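Local coordinates for protein ribose-phosphate pyrophosphokinase (PDB 5MP7) that probably makes phosphoribosyl pyrophosphate by transferring the pyrophosphoryl group of ATP to the 1-hydroxyl of ribose 5-phosphate, with magnesium as cofactor, at residues A[102-107]-A[136-141]; A[98-103]-A[115-120]; A[66-71]-A[283-288]. All coordinates share one frame; numbering follows the deposited sequence.

Contact 1: A[102-107]-A[136-141]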
ATOM      1  N   TYR A 102     -37.308 -17.795  40.128  1.00 23.52           N
ATOM      2  CA  TYR A 102     -37.199 -16.686  41.020  1.00 22.25           C
ATOM      3  C   TYR A 102     -37.969 -16.873  42.315  1.00 23.83           C
ATOM      4  O   TYR A 102     -38.201 -15.904  43.036  1.00 25.10           O
ATOM      5  CB  TYR A 102     -37.593 -15.372  40.315  1.00 23.07           C
ATOM      6  CG  TYR A 102     -36.593 -14.972  39.319  1.00 21.33           C
ATOM      7  CD1 TYR A 102     -35.464 -14.319  39.709  1.00 21.81           C
ATOM      8  CD2 TYR A 102     -36.753 -15.291  37.972  1.00 22.62           C
ATOM      9  CE1 TYR A 102     -34.515 -13.930  38.792  1.00 22.14           C
ATOM     10  CE2 TYR A 102     -35.818 -14.919  37.033  1.00 21.35           C
ATOM     11  CZ  TYR A 102     -34.693 -14.233  37.453  1.00 22.12           C
ATOM     12  OH  TYR A 102     -33.700 -13.936  36.570  1.00 21.41           O
ATOM     13  N   ALA A 103     -38.368 -18.092  42.634  1.00 25.95           N
ATOM     14  CA  ALA A 103     -39.145 -18.360  43.870  1.00 28.09           C
ATOM     15  C   ALA A 103     -38.423 -17.946  45.128  1.00 30.41           C
ATOM     16  O   ALA A 103     -39.076 -17.539  46.073  1.00 32.50           O
ATOM     17  CB  ALA A 103     -39.560 -19.812  43.956  1.00 25.88           C
ATOM     18  N   ARG A 104     -37.088 -18.021  45.134  1.00 33.25           N
ATOM     19  CA  ARG A 104     -36.326 -17.588  46.290  1.00 37.81           C
ATOM     20  C   ARG A 104     -36.367 -16.076  46.547  1.00 42.18           C
ATOM     21  O   ARG A 104     -36.260 -15.646  47.696  1.00 48.58           O
ATOM     22  CB  ARG A 104     -34.900 -18.091  46.214  1.00 40.34           C
ATOM     23  CG  ARG A 104     -34.810 -19.574  46.551  1.00 47.04           C
ATOM     24  CD  ARG A 104     -33.427 -20.133  46.269  1.00 53.20           C
ATOM     25  NE  ARG A 104     -33.083 -20.002  44.853  1.00 59.15           N
ATOM     26  CZ  ARG A 104     -31.895 -20.301  44.321  1.00 62.82           C
ATOM     27  NH1 ARG A 104     -30.892 -20.753  45.070  1.00 59.27           N
ATOM     28  NH2 ARG A 104     -31.723 -20.162  43.014  1.00 66.05           N
ATOM     29  N   GLN A 105     -36.555 -15.274  45.500  1.00 43.76           N
ATOM     30  CA  GLN A 105     -36.743 -13.824  45.652  1.00 41.93           C
ATOM     31  C   GLN A 105     -38.232 -13.462  45.819  1.00 38.52           C
ATOM     32  O   GLN A 105     -38.834 -12.872  44.943  1.00 34.63           O
ATOM     33  CB  GLN A 105     -36.106 -13.120  44.467  1.00 44.81           C
ATOM     34  CG  GLN A 105     -35.985 -11.608  44.625  1.00 53.18           C
ATOM     35  CD  GLN A 105     -34.999 -11.186  45.708  1.00 57.26           C
ATOM     36  OE1 GLN A 105     -33.897 -11.720  45.809  1.00 60.48           O
ATOM     37  NE2 GLN A 105     -35.403 -10.242  46.540  1.00 59.99           N
ATOM     38  N   ASP A 106     -38.824 -13.857  46.957  1.00 39.98           N
ATOM     39  CA  ASP A 106     -40.288 -13.660  47.250  1.00 39.49           C
ATOM     40  C   ASP A 106     -40.570 -12.589  48.310  1.00 36.44           C
ATOM     41  O   ASP A 106     -41.677 -12.470  48.811  1.00 31.73           O
ATOM     42  CB  ASP A 106     -40.935 -14.982  47.669  1.00 43.62           C
ATOM     43  CG  ASP A 106     -40.184 -15.705  48.819  1.00 51.63           C
ATOM     44  OD1 ASP A 106     -39.205 -15.152  49.411  1.00 61.56           O
ATOM     45  OD2 ASP A 106     -40.569 -16.866  49.119  1.00 59.35           O
ATOM     46  N   LYS A 107     -39.531 -11.841  48.660  1.00 39.09           N
ATOM     47  CA  LYS A 107     -39.609 -10.719  49.594  1.00 46.63           C
ATOM     48  C   LYS A 107     -38.352  -9.855  49.452  1.00 42.94           C
ATOM     49  O   LYS A 107     -37.399 -10.275  48.825  1.00 41.91           O
ATOM     50  CB  LYS A 107     -39.711 -11.215  51.037  1.00 49.07           C
ATOM     51  CG  LYS A 107     -38.457 -11.917  51.523  1.00 53.04           C
ATOM     52  CD  LYS A 107     -38.790 -12.631  52.787  1.00 57.09           C
ATOM     53  CE  LYS A 107     -37.517 -12.860  53.628  1.00 60.92           C
ATOM     54  NZ  LYS A 107     -37.466 -11.735  54.607  1.00 67.84           N
ATOM     55  N   ASP A 136     -44.219 -27.705  44.633  1.00 32.75           N
ATOM     56  CA  ASP A 136     -43.416 -27.350  45.802  1.00 36.82           C
ATOM     57  C   ASP A 136     -42.706 -25.998  45.730  1.00 38.21           C
ATOM     58  O   ASP A 136     -41.463 -25.881  45.707  1.00 37.74           O
ATOM     59  CB  ASP A 136     -42.461 -28.482  46.206  1.00 41.87           C
ATOM     60  CG  ASP A 136     -43.190 -29.659  46.904  1.00 48.30           C
ATOM     61  OD1 ASP A 136     -44.086 -29.437  47.771  1.00 57.75           O
ATOM     62  OD2 ASP A 136     -42.889 -30.830  46.572  1.00 58.23           O
ATOM     63  N   LEU A 137     -43.538 -24.966  45.688  1.00 37.27           N
ATOM     64  CA  LEU A 137     -43.085 -23.600  45.791  1.00 35.53           C
ATOM     65  C   LEU A 137     -42.205 -23.388  47.027  1.00 36.32           C
ATOM     66  O   LEU A 137     -42.424 -23.978  48.077  1.00 39.41           O
ATOM     67  CB  LEU A 137     -44.282 -22.668  45.826  1.00 34.46           C
ATOM     68  CG  LEU A 137     -45.165 -22.745  44.595  1.00 36.93           C
ATOM     69  CD1 LEU A 137     -46.511 -22.116  44.863  1.00 38.28           C
ATOM     70  CD2 LEU A 137     -44.477 -22.093  43.411  1.00 38.58           C
ATOM     71  N   HIS A 138     -41.214 -22.518  46.888  1.00 37.08           N
ATOM     72  CA  HIS A 138     -40.324 -22.182  47.980  1.00 39.45           C
ATOM     73  C   HIS A 138     -41.117 -21.688  49.205  1.00 40.67           C
ATOM     74  O   HIS A 138     -40.764 -22.016  50.338  1.00 38.94           O
ATOM     75  CB  HIS A 138     -39.337 -21.116  47.512  1.00 42.38           C
ATOM     76  CG  HIS A 138     -38.353 -20.712  48.552  1.00 47.14           C
ATOM     77  ND1 HIS A 138     -37.303 -21.523  48.921  1.00 50.76           N
ATOM     78  CD2 HIS A 138     -38.261 -19.596  49.311  1.00 49.46           C
ATOM     79  CE1 HIS A 138     -36.596 -20.922  49.861  1.00 55.00           C
ATOM     80  NE2 HIS A 138     -37.154 -19.748  50.112  1.00 57.51           N
ATOM     81  N   THR A 139     -42.158 -20.880  48.959  1.00 39.22           N
ATOM     82  CA  THR A 139     -43.161 -20.531  49.977  1.00 41.60           C
ATOM     83  C   THR A 139     -44.543 -20.668  49.410  1.00 37.36           C
ATOM     84  O   THR A 139     -44.772 -20.330  48.259  1.00 35.87           O
ATOM     85  CB  THR A 139     -43.036 -19.075  50.481  1.00 44.29           C
ATOM     86  OG1 THR A 139     -42.650 -18.218  49.395  1.00 47.22           O
ATOM     87  CG2 THR A 139     -42.022 -18.980  51.658  1.00 45.73           C
ATOM     88  N   ASP A 140     -45.461 -21.108  50.258  1.00 35.87           N
ATOM     89  CA  ASP A 140     -46.825 -21.341  49.874  1.00 38.31           C
ATOM     90  C   ASP A 140     -47.535 -20.033  49.494  1.00 34.83           C
ATOM     91  O   ASP A 140     -48.445 -20.028  48.687  1.00 34.97           O
ATOM     92  CB  ASP A 140     -47.567 -22.041  51.018  1.00 46.46           C
ATOM     93  CG  ASP A 140     -46.882 -23.376  51.480  1.00 55.09           C
ATOM     94  OD1 ASP A 140     -45.671 -23.566  51.222  1.00 65.42           O
ATOM     95  OD2 ASP A 140     -47.559 -24.227  52.119  1.00 53.91           O
ATOM     96  N   GLN A 141     -47.068 -18.910  50.011  1.00 35.53           N
ATOM     97  CA  GLN A 141     -47.693 -17.613  49.745  1.00 36.28           C
ATOM     98  C   GLN A 141     -47.546 -17.151  48.317  1.00 35.43           C
ATOM     99  O   GLN A 141     -48.334 -16.323  47.876  1.00 36.63           O
ATOM    100  CB  GLN A 141     -47.174 -16.516  50.683  1.00 39.01           C
ATOM    101  CG  GLN A 141     -47.686 -16.656  52.115  1.00 41.66           C
ATOM    102  CD  GLN A 141     -47.012 -17.786  52.854  1.00 43.20           C
ATOM    103  OE1 GLN A 141     -45.818 -18.023  52.685  1.00 41.47           O
ATOM    104  NE2 GLN A 141     -47.779 -18.526  53.645  1.00 47.73           N
TER
HETATM  105  O   HOH W   1     -35.412 -17.089  50.473  1.00 43.25           O

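Contact 2: A[98-103]-A[115-120]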
ATOM      1  N   PRO A  98     -42.805 -26.502  36.610  1.00 29.04           N
ATOM      2  CA  PRO A  98     -42.570 -27.463  37.683  1.00 28.49           C
ATOM      3  C   PRO A  98     -41.623 -26.907  38.738  1.00 30.47           C
ATOM      4  O   PRO A  98     -41.853 -27.109  39.914  1.00 35.73           O
ATOM      5  CB  PRO A  98     -41.964 -28.653  36.956  1.00 28.51           C
ATOM      6  CG  PRO A  98     -42.468 -28.556  35.566  1.00 27.46           C
ATOM      7  CD  PRO A  98     -42.546 -27.091  35.278  1.00 28.28           C
ATOM      8  N   PHE A  99     -40.585 -26.199  38.319  1.00 29.53           N
ATOM      9  CA  PHE A  99     -39.745 -25.417  39.220  1.00 29.38           C
ATOM     10  C   PHE A  99     -40.004 -23.936  38.919  1.00 31.13           C
ATOM     11  O   PHE A  99     -39.750 -23.460  37.806  1.00 35.95           O
ATOM     12  CB  PHE A  99     -38.298 -25.804  38.975  1.00 29.93           C
ATOM     13  CG  PHE A  99     -37.281 -24.941  39.682  1.00 31.28           C
ATOM     14  CD1 PHE A  99     -36.895 -25.247  40.972  1.00 30.75           C
ATOM     15  CD2 PHE A  99     -36.670 -23.877  39.027  1.00 30.72           C
ATOM     16  CE1 PHE A  99     -35.935 -24.500  41.625  1.00 34.13           C
ATOM     17  CE2 PHE A  99     -35.714 -23.121  39.666  1.00 33.35           C
ATOM     18  CZ  PHE A  99     -35.351 -23.426  40.976  1.00 34.10           C
ATOM     19  N   TYR A 100     -40.568 -23.223  39.887  1.00 30.73           N
ATOM     20  CA  TYR A 100     -40.980 -21.831  39.688  1.00 29.79           C
ATOM     21  C   TYR A 100     -39.756 -20.922  39.731  1.00 29.30           C
ATOM     22  O   TYR A 100     -39.079 -20.830  40.745  1.00 32.27           O
ATOM     23  CB  TYR A 100     -41.986 -21.453  40.751  1.00 28.96           C
ATOM     24  CG  TYR A 100     -42.687 -20.146  40.538  1.00 29.92           C
ATOM     25  CD1 TYR A 100     -42.082 -18.934  40.881  1.00 31.04           C
ATOM     26  CD2 TYR A 100     -43.999 -20.102  40.090  1.00 33.50           C
ATOM     27  CE1 TYR A 100     -42.752 -17.724  40.753  1.00 31.50           C
ATOM     28  CE2 TYR A 100     -44.689 -18.880  39.945  1.00 31.58           C
ATOM     29  CZ  TYR A 100     -44.059 -17.704  40.299  1.00 31.82           C
ATOM     30  OH  TYR A 100     -44.683 -16.502  40.180  1.00 30.79           O
ATOM     31  N   PRO A 101     -39.428 -20.288  38.622  1.00 28.00           N
ATOM     32  CA  PRO A 101     -38.257 -19.424  38.608  1.00 28.23           C
ATOM     33  C   PRO A 101     -38.414 -18.175  39.475  1.00 26.99           C
ATOM     34  O   PRO A 101     -39.499 -17.595  39.511  1.00 25.28           O
ATOM     35  CB  PRO A 101     -38.143 -18.997  37.129  1.00 27.84           C
ATOM     36  CG  PRO A 101     -39.451 -19.284  36.509  1.00 27.98           C
ATOM     37  CD  PRO A 101     -40.270 -20.113  37.434  1.00 29.23           C
ATOM     38  N   TYR A 102     -37.308 -17.795  40.128  1.00 23.52           N
ATOM     39  CA  TYR A 102     -37.199 -16.686  41.020  1.00 22.25           C
ATOM     40  C   TYR A 102     -37.969 -16.873  42.315  1.00 23.83           C
ATOM     41  O   TYR A 102     -38.201 -15.904  43.036  1.00 25.10           O
ATOM     42  CB  TYR A 102     -37.593 -15.372  40.315  1.00 23.07           C
ATOM     43  CG  TYR A 102     -36.593 -14.972  39.319  1.00 21.33           C
ATOM     44  CD1 TYR A 102     -35.464 -14.319  39.709  1.00 21.81           C
ATOM     45  CD2 TYR A 102     -36.753 -15.291  37.972  1.00 22.62           C
ATOM     46  CE1 TYR A 102     -34.515 -13.930  38.792  1.00 22.14           C
ATOM     47  CE2 TYR A 102     -35.818 -14.919  37.033  1.00 21.35           C
ATOM     48  CZ  TYR A 102     -34.693 -14.233  37.453  1.00 22.12           C
ATOM     49  OH  TYR A 102     -33.700 -13.936  36.570  1.00 21.41           O
ATOM     50  N   ALA A 103     -38.368 -18.092  42.634  1.00 25.95           N
ATOM     51  CA  ALA A 103     -39.145 -18.360  43.870  1.00 28.09           C
ATOM     52  C   ALA A 103     -38.423 -17.946  45.128  1.00 30.41           C
ATOM     53  O   ALA A 103     -39.076 -17.539  46.073  1.00 32.50           O
ATOM     54  CB  ALA A 103     -39.560 -19.812  43.956  1.00 25.88           C
ATOM     55  N   ILE A 115     -39.167  -7.904  44.124  1.00 26.98           N
ATOM     56  CA  ILE A 115     -39.820  -9.150  44.478  1.00 25.98           C
ATOM     57  C   ILE A 115     -40.004  -9.898  43.184  1.00 25.03           C
ATOM     58  O   ILE A 115     -41.042  -9.836  42.533  1.00 25.74           O
ATOM     59  CB  ILE A 115     -41.140  -8.944  45.245  1.00 27.00           C
ATOM     60  CG1 ILE A 115     -40.874  -8.069  46.455  1.00 29.54           C
ATOM     61  CG2 ILE A 115     -41.666 -10.279  45.705  1.00 26.87           C
ATOM     62  CD1 ILE A 115     -42.064  -7.767  47.333  1.00 33.11           C
ATOM     63  N   SER A 116     -38.946 -10.563  42.773  1.00 26.53           N
ATOM     64  CA  SER A 116     -38.903 -11.186  41.451  1.00 25.10           C
ATOM     65  C   SER A 116     -39.934 -12.277  41.232  1.00 24.12           C
ATOM     66  O   SER A 116     -40.360 -12.477  40.110  1.00 23.30           O
ATOM     67  CB  SER A 116     -37.541 -11.752  41.213  1.00 25.06           C
ATOM     68  OG  SER A 116     -36.674 -10.693  41.025  1.00 28.48           O
ATOM     69  N   ALA A 117     -40.301 -13.003  42.287  1.00 23.73           N
ATOM     70  CA  ALA A 117     -41.317 -14.043  42.176  1.00 24.34           C
ATOM     71  C   ALA A 117     -42.672 -13.441  41.807  1.00 26.23           C
ATOM     72  O   ALA A 117     -43.451 -14.057  41.097  1.00 24.53           O
ATOM     73  CB  ALA A 117     -41.424 -14.821  43.467  1.00 24.96           C
ATOM     74  N   ARG A 118     -42.948 -12.243  42.312  1.00 28.44           N
ATOM     75  CA  ARG A 118     -44.183 -11.543  41.983  1.00 27.56           C
ATOM     76  C   ARG A 118     -44.112 -11.028  40.533  1.00 25.64           C
ATOM     77  O   ARG A 118     -45.103 -11.068  39.809  1.00 22.79           O
ATOM     78  CB  ARG A 118     -44.477 -10.410  42.998  1.00 27.00           C
ATOM     79  CG  ARG A 118     -45.585  -9.424  42.588  1.00 27.64           C
ATOM     80  CD  ARG A 118     -46.901 -10.125  42.364  1.00 28.69           C
ATOM     81  NE  ARG A 118     -47.950  -9.387  41.685  1.00 31.46           N
ATOM     82  CZ  ARG A 118     -48.920  -8.666  42.246  1.00 37.48           C
ATOM     83  NH1 ARG A 118     -49.850  -8.139  41.467  1.00 42.67           N
ATOM     84  NH2 ARG A 118     -48.986  -8.433  43.555  1.00 41.40           N
ATOM     85  N   LEU A 119     -42.944 -10.568  40.108  1.00 24.08           N
ATOM     86  CA  LEU A 119     -42.785 -10.096  38.725  1.00 25.26           C
ATOM     87  C   LEU A 119     -43.024 -11.223  37.729  1.00 26.13           C
ATOM     88  O   LEU A 119     -43.690 -11.018  36.750  1.00 28.15           O
ATOM     89  CB  LEU A 119     -41.400  -9.498  38.491  1.00 24.89           C
ATOM     90  CG  LEU A 119     -41.058  -9.042  37.074  1.00 24.50           C
ATOM     91  CD1 LEU A 119     -41.882  -7.841  36.673  1.00 24.16           C
ATOM     92  CD2 LEU A 119     -39.571  -8.758  36.986  1.00 24.71           C
ATOM     93  N   VAL A 120     -42.542 -12.429  38.021  1.00 26.71           N
ATOM     94  CA  VAL A 120     -42.794 -13.585  37.161  1.00 24.47           C
ATOM     95  C   VAL A 120     -44.280 -13.859  36.993  1.00 25.23           C
ATOM     96  O   VAL A 120     -44.748 -14.126  35.882  1.00 25.33           O
ATOM     97  CB  VAL A 120     -42.091 -14.830  37.700  1.00 25.03           C
ATOM     98  CG1 VAL A 120     -42.563 -16.113  37.011  1.00 26.86           C
ATOM     99  CG2 VAL A 120     -40.590 -14.700  37.520  1.00 25.66           C
TER

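Contact 3: A[66-71]-A[283-288]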
ATOM      1  N   SER A  66     -39.863 -26.443  31.921  1.00 30.89           N
ATOM      2  CA  SER A  66     -38.956 -26.475  33.051  1.00 30.26           C
ATOM      3  C   SER A  66     -37.891 -25.359  32.901  1.00 29.19           C
ATOM      4  O   SER A  66     -37.715 -24.828  31.832  1.00 29.49           O
ATOM      5  CB  SER A  66     -38.318 -27.831  33.102  1.00 32.36           C
ATOM      6  OG  SER A  66     -37.721 -28.021  34.344  1.00 39.84           O
ATOM      7  N   HIS A  67     -37.199 -24.990  33.975  1.00 29.59           N
ATOM      8  CA  HIS A  67     -36.344 -23.798  33.983  1.00 28.12           C
ATOM      9  C   HIS A  67     -34.984 -24.085  34.571  1.00 30.67           C
ATOM     10  O   HIS A  67     -34.587 -23.492  35.583  1.00 33.37           O
ATOM     11  CB  HIS A  67     -37.016 -22.655  34.743  1.00 28.08           C
ATOM     12  CG  HIS A  67     -38.203 -22.114  34.038  1.00 29.16           C
ATOM     13  ND1 HIS A  67     -39.464 -22.620  34.222  1.00 30.07           N
ATOM     14  CD2 HIS A  67     -38.318 -21.142  33.111  1.00 30.72           C
ATOM     15  CE1 HIS A  67     -40.308 -21.995  33.430  1.00 30.91           C
ATOM     16  NE2 HIS A  67     -39.638 -21.083  32.751  1.00 31.14           N
ATOM     17  N   PRO A  68     -34.236 -24.994  33.943  1.00 30.23           N
ATOM     18  CA  PRO A  68     -32.850 -25.162  34.326  1.00 29.43           C
ATOM     19  C   PRO A  68     -31.970 -24.013  33.786  1.00 31.90           C
ATOM     20  O   PRO A  68     -32.428 -23.191  33.006  1.00 33.80           O
ATOM     21  CB  PRO A  68     -32.487 -26.458  33.643  1.00 30.02           C
ATOM     22  CG  PRO A  68     -33.293 -26.428  32.377  1.00 31.33           C
ATOM     23  CD  PRO A  68     -34.612 -25.867  32.827  1.00 29.66           C
ATOM     24  N   ALA A  69     -30.698 -24.018  34.157  1.00 37.60           N
ATOM     25  CA  ALA A  69     -29.705 -23.093  33.602  1.00 40.23           C
ATOM     26  C   ALA A  69     -29.547 -23.318  32.094  1.00 41.91           C
ATOM     27  O   ALA A  69     -29.533 -24.468  31.666  1.00 45.10           O
ATOM     28  CB  ALA A  69     -28.371 -23.306  34.287  1.00 40.21           C
ATOM     29  N   PRO A  70     -29.466 -22.271  31.269  1.00 47.26           N
ATOM     30  CA  PRO A  70     -29.679 -20.851  31.625  1.00 47.59           C
ATOM     31  C   PRO A  70     -31.173 -20.440  31.673  1.00 47.38           C
ATOM     32  O   PRO A  70     -31.899 -20.513  30.665  1.00 55.84           O
ATOM     33  CB  PRO A  70     -28.989 -20.116  30.477  1.00 47.94           C
ATOM     34  CG  PRO A  70     -29.140 -21.027  29.292  1.00 47.25           C
ATOM     35  CD  PRO A  70     -29.171 -22.444  29.830  1.00 48.21           C
ATOM     36  N   LEU A  71     -31.610 -19.964  32.821  1.00 40.43           N
ATOM     37  CA  LEU A  71     -33.053 -19.933  33.176  1.00 38.96           C
ATOM     38  C   LEU A  71     -33.913 -18.860  32.475  1.00 36.28           C
ATOM     39  O   LEU A  71     -35.055 -19.091  32.123  1.00 33.81           O
ATOM     40  CB  LEU A  71     -33.128 -19.814  34.698  1.00 39.78           C
ATOM     41  CG  LEU A  71     -34.370 -19.434  35.443  1.00 40.97           C
ATOM     42  CD1 LEU A  71     -34.340 -20.084  36.820  1.00 40.64           C
ATOM     43  CD2 LEU A  71     -34.453 -17.937  35.575  1.00 43.00           C
ATOM     44  N   ASN A 283     -37.846 -35.249  39.182  1.00 25.77           N
ATOM     45  CA  ASN A 283     -37.353 -34.734  37.901  1.00 29.89           C
ATOM     46  C   ASN A 283     -38.059 -33.453  37.425  1.00 29.08           C
ATOM     47  O   ASN A 283     -38.396 -33.333  36.249  1.00 34.66           O
ATOM     48  CB  ASN A 283     -37.386 -35.854  36.834  1.00 28.58           C
ATOM     49  CG  ASN A 283     -38.784 -36.226  36.423  1.00 27.14           C
ATOM     50  OD1 ASN A 283     -39.730 -36.112  37.198  1.00 30.00           O
ATOM     51  ND2 ASN A 283     -38.921 -36.680  35.220  1.00 27.21           N
ATOM     52  N   THR A 284     -38.330 -32.525  38.335  1.00 27.78           N
ATOM     53  CA  THR A 284     -38.923 -31.250  37.943  1.00 27.84           C
ATOM     54  C   THR A 284     -37.958 -30.502  37.059  1.00 26.36           C
ATOM     55  O   THR A 284     -38.376 -29.742  36.229  1.00 29.52           O
ATOM     56  CB  THR A 284     -39.257 -30.357  39.155  1.00 29.46           C
ATOM     57  OG1 THR A 284     -38.182 -30.383  40.088  1.00 28.84           O
ATOM     58  CG2 THR A 284     -40.551 -30.801  39.838  1.00 29.16           C
ATOM     59  N   LEU A 285     -36.679 -30.730  37.276  1.00 27.72           N
ATOM     60  CA  LEU A 285     -35.592 -30.250  36.457  1.00 29.79           C
ATOM     61  C   LEU A 285     -34.920 -31.429  35.820  1.00 29.98           C
ATOM     62  O   LEU A 285     -34.989 -32.525  36.365  1.00 31.27           O
ATOM     63  CB  LEU A 285     -34.562 -29.537  37.324  1.00 31.58           C
ATOM     64  CG  LEU A 285     -35.147 -28.226  37.849  1.00 35.73           C
ATOM     65  CD1 LEU A 285     -34.520 -27.800  39.146  1.00 40.35           C
ATOM     66  CD2 LEU A 285     -35.003 -27.092  36.837  1.00 36.27           C
ATOM     67  N   PRO A 286     -34.282 -31.232  34.648  1.00 30.97           N
ATOM     68  CA  PRO A 286     -33.691 -32.392  33.974  1.00 31.19           C
ATOM     69  C   PRO A 286     -32.409 -32.773  34.709  1.00 34.89           C
ATOM     70  O   PRO A 286     -31.579 -31.922  34.969  1.00 35.65           O
ATOM     71  CB  PRO A 286     -33.387 -31.881  32.567  1.00 28.85           C
ATOM     72  CG  PRO A 286     -33.253 -30.429  32.728  1.00 28.22           C
ATOM     73  CD  PRO A 286     -34.104 -29.997  33.873  1.00 28.13           C
ATOM     74  N   ILE A 287     -32.274 -34.039  35.068  1.00 37.01           N
ATOM     75  CA  ILE A 287     -31.095 -34.497  35.762  1.00 42.05           C
ATOM     76  C   ILE A 287     -30.184 -35.123  34.716  1.00 40.61           C
ATOM     77  O   ILE A 287     -30.327 -36.301  34.414  1.00 36.18           O
ATOM     78  CB  ILE A 287     -31.440 -35.548  36.841  1.00 46.89           C
ATOM     79  CG1 ILE A 287     -32.656 -35.119  37.698  1.00 50.59           C
ATOM     80  CG2 ILE A 287     -30.211 -35.803  37.697  1.00 47.60           C
ATOM     81  CD1 ILE A 287     -32.446 -33.893  38.571  1.00 51.14           C
ATOM     82  N   THR A 288     -29.256 -34.339  34.177  1.00 41.38           N
ATOM     83  CA  THR A 288     -28.367 -34.812  33.127  1.00 45.14           C
ATOM     84  C   THR A 288     -27.301 -35.720  33.708  1.00 48.64           C
ATOM     85  O   THR A 288     -27.142 -35.821  34.942  1.00 45.75           O
ATOM     86  CB  THR A 288     -27.664 -33.646  32.400  1.00 51.48           C
ATOM     87  OG1 THR A 288     -26.837 -32.897  33.312  1.00 52.82           O
ATOM     88  CG2 THR A 288     -28.683 -32.731  31.746  1.00 54.77           C
TER

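Contact 1: A[102-107]-A[136-141]
Arg104 and His138 share a water molecule that links the two loops: it donates to Arg104 O at 3.2 Å and lies 3.2 Å from His138 NE2. Both bonds are long, but together they tie the imidazole to the backbone of the opposite loop. The type I turn from Tyr102 to Gln105, closed by a weak bond, brings Ala103 and Arg104 up against the histidine. The CB of Ala103, small enough for close approach, rests 3.8 Å from His138 CB. Over one face of the imidazole sits the CG methylene of Arg104, 4.0 Å from the ring centroid and 13° off its normal, a CH-pi contact that uses the apolar stem of a charged residue. The stem crosses the ring, while the guanidinium continues away to a salt bridge with Glu47 of the second subunit. Asp106 approaches the ring at its edge, OD2 lying near the plane and 3.6 Å from His138 CD2. A chi1 of -179° sets His138 CG anti to the backbone N; the ring beyond it meets residues 103-106, and its ND1 is hydrogen-bonded to Asp231. Asp106 and Thr139 meet tip to tip, and OG1 of Thr139 donates to OD2 of Asp106 at 2.5 Å, a length too short to be taken literally. A threonine hydroxyl suits a carboxylate here as an uncharged donor. Arg104 is predicted to bind ATP and His138 a magnesium ion, and the arrangement is consistent with the nucleotide and metal site of class I PRPP synthetases.

Contact 2: A[98-103]-A[115-120]
Tyr102 and Ala117 bring the backbones together, their CA atoms 5.0 Å apart where a type II turn from Tyr100 to Ala103 meets the first turn of helix 116-127. Tyr102 takes the third place of that turn with a positive phi of 68°, a conformation more usual for glycine, and its carbonyl O comes within 3.4 Å of Ala117 CB; a methyl group suits so close an approach. The tyrosines on this turn do different work. The ring of Tyr100 comes nearer to the helix toward its hydroxyl end. This hydroxyl donates to Ala117 O at 2.9 Å, with a C=O...donor angle of 152° and the donor tilted 16° from the carbonyl plane. Ala117 O lies at the edge of the ring, near its plane, and gives the buried hydroxyl a backbone partner, while Val120 CG1 packs 3.9 Å from Tyr100 CZ. The other methyl of the branched valine, CG2, faces Pro101 O and lies 3.9 Å from Tyr102 CD2, so one residue serves both tyrosines. The Tyr102 ring also has Ser116 CB 3.6 Å from its CD1, a compact neighbour at the helix start. At its far end the Tyr102 hydroxyl bonds to Asn72 and to the backbone N of Ile48 of the second subunit, joining the turn to the assembly. The whole is a loop folded back on the helix that follows it, within the connection from strand 92-97 to helix 116-127 of an alpha/beta, PRTase-like domain.

Contact 3: A[66-71]-A[283-288]
Ser66 and Thr284 join the loops that follow strand 60-64 of the N-terminal sheet and strand 278-282 of the C-terminal sheet, so the contact belongs to the interface between the two PRTase-like parts of the enzyme. Ser66 OG donates to Thr284 O at 2.6 Å, in the carbonyl plane and with a C=O...donor angle of 145°. The torsion that puts OG anti to the backbone N (chi1 -165°) sends the hydroxyl across to the other loop, where a short side chain is enough to satisfy a buried carbonyl. The hydroxyl of Thr284 itself bonds to His260. Beside this bond the packing is apolar. Leu285 reaches over with CD2, which lies 3.7 Å from Pro68 N and 3.8 Å from His67 C; a flexible aliphatic branch can thus settle on the peptide between these residues. The two prolines cross at about a right angle, Pro68 CB being 3.9 Å from Pro286 CD. Rigid rings suit the place, presenting apolar surface from loops that belong to neither helix nor strand. His67 and Pro68 also touch Trp74 of helix 71-87, while Pro286 and Ser66 touch His20; beyond Pro286, Ile287 packs on strand 296-299.

In the fold
Loops after strands 60-64, 92-97 and 131-135, neighbours in the five-stranded parallel sheet, carry segments 66-71, 98-107 and 136-141. Contacts 1 and 2 share Tyr102 and Ala103, lie about 7 Å apart between centres, and are linked by a probable backbone hydrogen bond of Gln105 with Ala117. Between centres, contact 3 lies about 17 Å from contact 1 and about 15 Å from contact 2. Along the chain it closes a long loop in which the other two are nested. Phe99 packs on Leu285 and Tyr102 on Leu71, so the domain interface of contact 3 packs against the loop that also carries the predicted ATP-binding residues. All three touch the second subunit of the hexamer.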